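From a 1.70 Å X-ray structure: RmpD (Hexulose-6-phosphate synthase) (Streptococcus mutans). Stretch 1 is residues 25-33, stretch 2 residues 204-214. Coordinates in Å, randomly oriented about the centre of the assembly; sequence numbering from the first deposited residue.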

# COMPACT_ATOMS: atom_id res chain seq x y z
N VAL A 25 -12.99 -19.82 -4.38
CA VAL A 25 -13.90 -20.83 -4.92
C VAL A 25 -14.74 -21.47 -3.81
O VAL A 25 -15.91 -21.78 -4.03
CB VAL A 25 -13.13 -21.89 -5.75
CG1 VAL A 25 -14.04 -23.08 -6.14
CG2 VAL A 25 -12.57 -21.24 -7.01
N SER A 26 -14.17 -21.62 -2.61
CA SER A 26 -14.89 -22.24 -1.48
C SER A 26 -16.09 -21.45 -0.99
O SER A 26 -17.03 -22.05 -0.46
CB SER A 26 -13.94 -22.54 -0.31
OG SER A 26 -13.55 -21.37 0.40
N VAL A 27 -16.03 -20.12 -1.08
CA VAL A 27 -17.08 -19.25 -0.53
C VAL A 27 -17.78 -18.34 -1.53
O VAL A 27 -18.80 -17.72 -1.20
CB VAL A 27 -16.58 -18.35 0.64
CG1 VAL A 27 -16.04 -19.16 1.78
CG2 VAL A 27 -15.57 -17.32 0.20
N GLY A 28 -17.26 -18.25 -2.74
CA GLY A 28 -17.70 -17.27 -3.72
C GLY A 28 -19.19 -17.16 -3.93
O GLY A 28 -19.75 -16.07 -3.95
N ASN A 29 -19.86 -18.30 -4.07
CA ASN A 29 -21.28 -18.29 -4.35
C ASN A 29 -22.11 -17.74 -3.20
O ASN A 29 -23.26 -17.33 -3.39
CB ASN A 29 -21.74 -19.70 -4.71
CG ASN A 29 -21.28 -20.13 -6.09
OD1 ASN A 29 -20.80 -19.31 -6.91
ND2 ASN A 29 -21.45 -21.42 -6.38
N GLU A 30 -21.54 -17.76 -2.00
CA GLU A 30 -22.27 -17.39 -0.80
C GLU A 30 -22.05 -15.95 -0.36
O GLU A 30 -22.74 -15.48 0.54
CB GLU A 30 -21.91 -18.33 0.34
CG GLU A 30 -22.15 -19.80 0.04
CD GLU A 30 -23.61 -20.15 -0.23
OE1 GLU A 30 -24.51 -19.50 0.36
OE2 GLU A 30 -23.86 -21.08 -1.03
N VAL A 31 -21.09 -15.26 -0.97
CA VAL A 31 -20.75 -13.89 -0.58
C VAL A 31 -21.19 -12.91 -1.64
O VAL A 31 -21.50 -13.31 -2.77
CB VAL A 31 -19.22 -13.72 -0.26
CG1 VAL A 31 -18.80 -14.78 0.76
CG2 VAL A 31 -18.37 -13.81 -1.52
N ASP A 32 -21.23 -11.63 -1.27
CA ASP A 32 -21.61 -10.55 -2.18
C ASP A 32 -20.40 -9.89 -2.84
O ASP A 32 -20.51 -9.31 -3.92
CB ASP A 32 -22.39 -9.50 -1.40
CG ASP A 32 -23.57 -10.09 -0.69
OD1 ASP A 32 -24.40 -10.67 -1.43
OD2 ASP A 32 -23.67 -10.01 0.55
N VAL A 33 -19.28 -9.90 -2.12
CA VAL A 33 -18.07 -9.20 -2.59
C VAL A 33 -16.82 -10.07 -2.33
O VAL A 33 -16.69 -10.65 -1.25
CB VAL A 33 -17.87 -7.85 -1.83
CG1 VAL A 33 -16.75 -7.03 -2.40
CG2 VAL A 33 -19.17 -7.03 -1.74
N ASN A 204 -16.67 -26.03 6.95
CA ASN A 204 -17.43 -25.84 5.73
C ASN A 204 -17.55 -24.35 5.41
O ASN A 204 -18.50 -23.67 5.85
CB ASN A 204 -18.81 -26.46 5.88
CG ASN A 204 -19.68 -26.28 4.64
OD1 ASN A 204 -19.26 -25.73 3.62
ND2 ASN A 204 -20.91 -26.74 4.75
N PRO A 205 -16.58 -23.82 4.67
CA PRO A 205 -16.58 -22.39 4.39
C PRO A 205 -17.88 -21.89 3.77
O PRO A 205 -18.40 -20.86 4.21
CB PRO A 205 -15.38 -22.22 3.45
CG PRO A 205 -14.52 -23.35 3.79
CD PRO A 205 -15.42 -24.49 4.05
N ALA A 206 -18.45 -22.61 2.81
CA ALA A 206 -19.69 -22.17 2.20
C ALA A 206 -20.84 -22.08 3.23
O ALA A 206 -21.64 -21.14 3.20
CB ALA A 206 -20.03 -23.06 1.01
N GLY A 207 -20.91 -23.07 4.12
CA GLY A 207 -21.93 -23.12 5.17
C GLY A 207 -21.73 -21.96 6.14
O GLY A 207 -22.69 -21.30 6.52
N ALA A 208 -20.47 -21.68 6.50
CA ALA A 208 -20.17 -20.59 7.43
C ALA A 208 -20.50 -19.24 6.81
O ALA A 208 -21.09 -18.39 7.47
CB ALA A 208 -18.74 -20.67 7.90
N ALA A 209 -20.20 -19.09 5.53
CA ALA A 209 -20.54 -17.88 4.79
C ALA A 209 -22.06 -17.68 4.74
O ALA A 209 -22.55 -16.59 5.03
CB ALA A 209 -19.96 -17.91 3.36
N ARG A 210 -22.80 -18.75 4.42
CA ARG A 210 -24.25 -18.63 4.38
C ARG A 210 -24.85 -18.31 5.75
O ARG A 210 -25.82 -17.55 5.82
CB ARG A 210 -24.88 -19.89 3.81
CG ARG A 210 -26.34 -19.72 3.52
CD ARG A 210 -26.96 -21.02 3.07
NE ARG A 210 -26.45 -21.35 1.74
CZ ARG A 210 -26.65 -22.50 1.12
NH1 ARG A 210 -27.40 -23.44 1.68
NH2 ARG A 210 -26.14 -22.72 -0.07
N ALA A 211 -24.30 -18.88 6.82
CA ALA A 211 -24.82 -18.62 8.18
C ALA A 211 -24.61 -17.15 8.55
O ALA A 211 -25.46 -16.54 9.18
CB ALA A 211 -24.16 -19.51 9.18
N PHE A 212 -23.48 -16.59 8.12
CA PHE A 212 -23.15 -15.21 8.39
C PHE A 212 -24.16 -14.31 7.66
O PHE A 212 -24.74 -13.40 8.26
CB PHE A 212 -21.71 -14.95 7.90
CG PHE A 212 -21.08 -13.69 8.43
CD1 PHE A 212 -20.04 -13.76 9.34
CD2 PHE A 212 -21.43 -12.45 7.92
CE1 PHE A 212 -19.41 -12.59 9.80
CE2 PHE A 212 -20.81 -11.28 8.37
CZ PHE A 212 -19.79 -11.37 9.31
N LYS A 213 -24.44 -14.62 6.39
CA LYS A 213 -25.39 -13.84 5.61
C LYS A 213 -26.83 -14.02 6.16
O LYS A 213 -27.63 -13.05 6.14
CB LYS A 213 -25.26 -14.18 4.11
CG LYS A 213 -26.11 -13.36 3.19
CD LYS A 213 -25.46 -12.02 2.87
CE LYS A 213 -26.48 -11.04 2.34
NZ LYS A 213 -25.91 -9.67 2.17
N ASP A 214 -27.16 -15.22 6.66
CA ASP A 214 -28.46 -15.49 7.27
C ASP A 214 -28.69 -14.54 8.47
O ASP A 214 -29.78 -14.01 8.69
CB ASP A 214 -28.58 -16.94 7.77
CG ASP A 214 -28.78 -17.97 6.67
OD1 ASP A 214 -29.14 -17.62 5.54
OD2 ASP A 214 -28.59 -19.18 6.95
O HOH W 1 -17.00 -24.55 0.85

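How does Glu-30 hold Arg-210 by two atoms at once? The CA-to-CB bond of Glu-30 points toward the second stretch, and chi1 and chi2 both near -60° (m, m) fold the chain along the helix surface. Glu-30 CG passes Ala-206 O at 3.5 Å, and the carboxylate arrives at the edge of the guanidinium, near its plane. Arg-210 starts sideways, runs out extended through chi1 and chi2 (t, t), then turns at chi3 (m, -69°), so that the edge carrying NE and NH2 faces the Glu-30 carboxylate. Two nearly matched hydrogen bonds result, Arg-210 NE to Glu-30 OE1 at 3.0 Å and Arg-210 NH2 to Glu-30 OE2 at 3.0 Å, with angles of 169° and 155° at the hydrogens. Charge and direction thus reinforce each other in a two-pronged salt bridge.

What brings Asp-32 and Lys-213 together? The CB of Asp-32 points sideways, but its m rotamer (chi1 -55°) carries the carboxylate nearer the helix. Lys-213 begins toward the first stretch; its chain is extended at chi1, chi3 and chi4, with a single bend at chi2 (p, 83°). The ammonium meets the carboxylate in a salt bridge, Lys-213 NZ to Asp-32 OD2 at 2.8 Å. Both of these atoms also have hydrogen-bonding partners elsewhere in the structure, so the pair belongs to a wider polar network.

Which side chains pack beneath the charged pairs? Ala-209 points toward the first stretch, and its small methyl lets the backbones stay close while several neighbours share it. Glu-30 CB lies 3.6 Å from Ala-209 CB, so the glutamate contributes aliphatic packing at its base as well as charge at its tip. Val-31 CG1 approaches Ala-209 CB at 4.2 Å, and Val-27 CB lies 4.4 Å from that same Ala-209 CB. Val-27, also in the m rotamer, places CG1 3.5 Å from Pro-205 CB, extending the apolar patch to the first turn of the helix.

How is the start of the second helix accommodated? Pro-205 faces the first stretch, and its ring supplies apolar surface, while Asn-204 directs its CA-to-CB bond away and caps the helix. Its t rotamer and chi2 near 3° let Asn-204 OD1 accept from Gly-207 N at 3.2 Å. The amide of Ala-206, in the first turn of the helix, donates to a water, Ala-206 N to water 1 at 3.1 Å. That water in turn donates to Ser-26 O at 2.8 Å, bridging the two stretches beside the direct contact of Ser-26 O with Ala-206 CB at 3.5 Å.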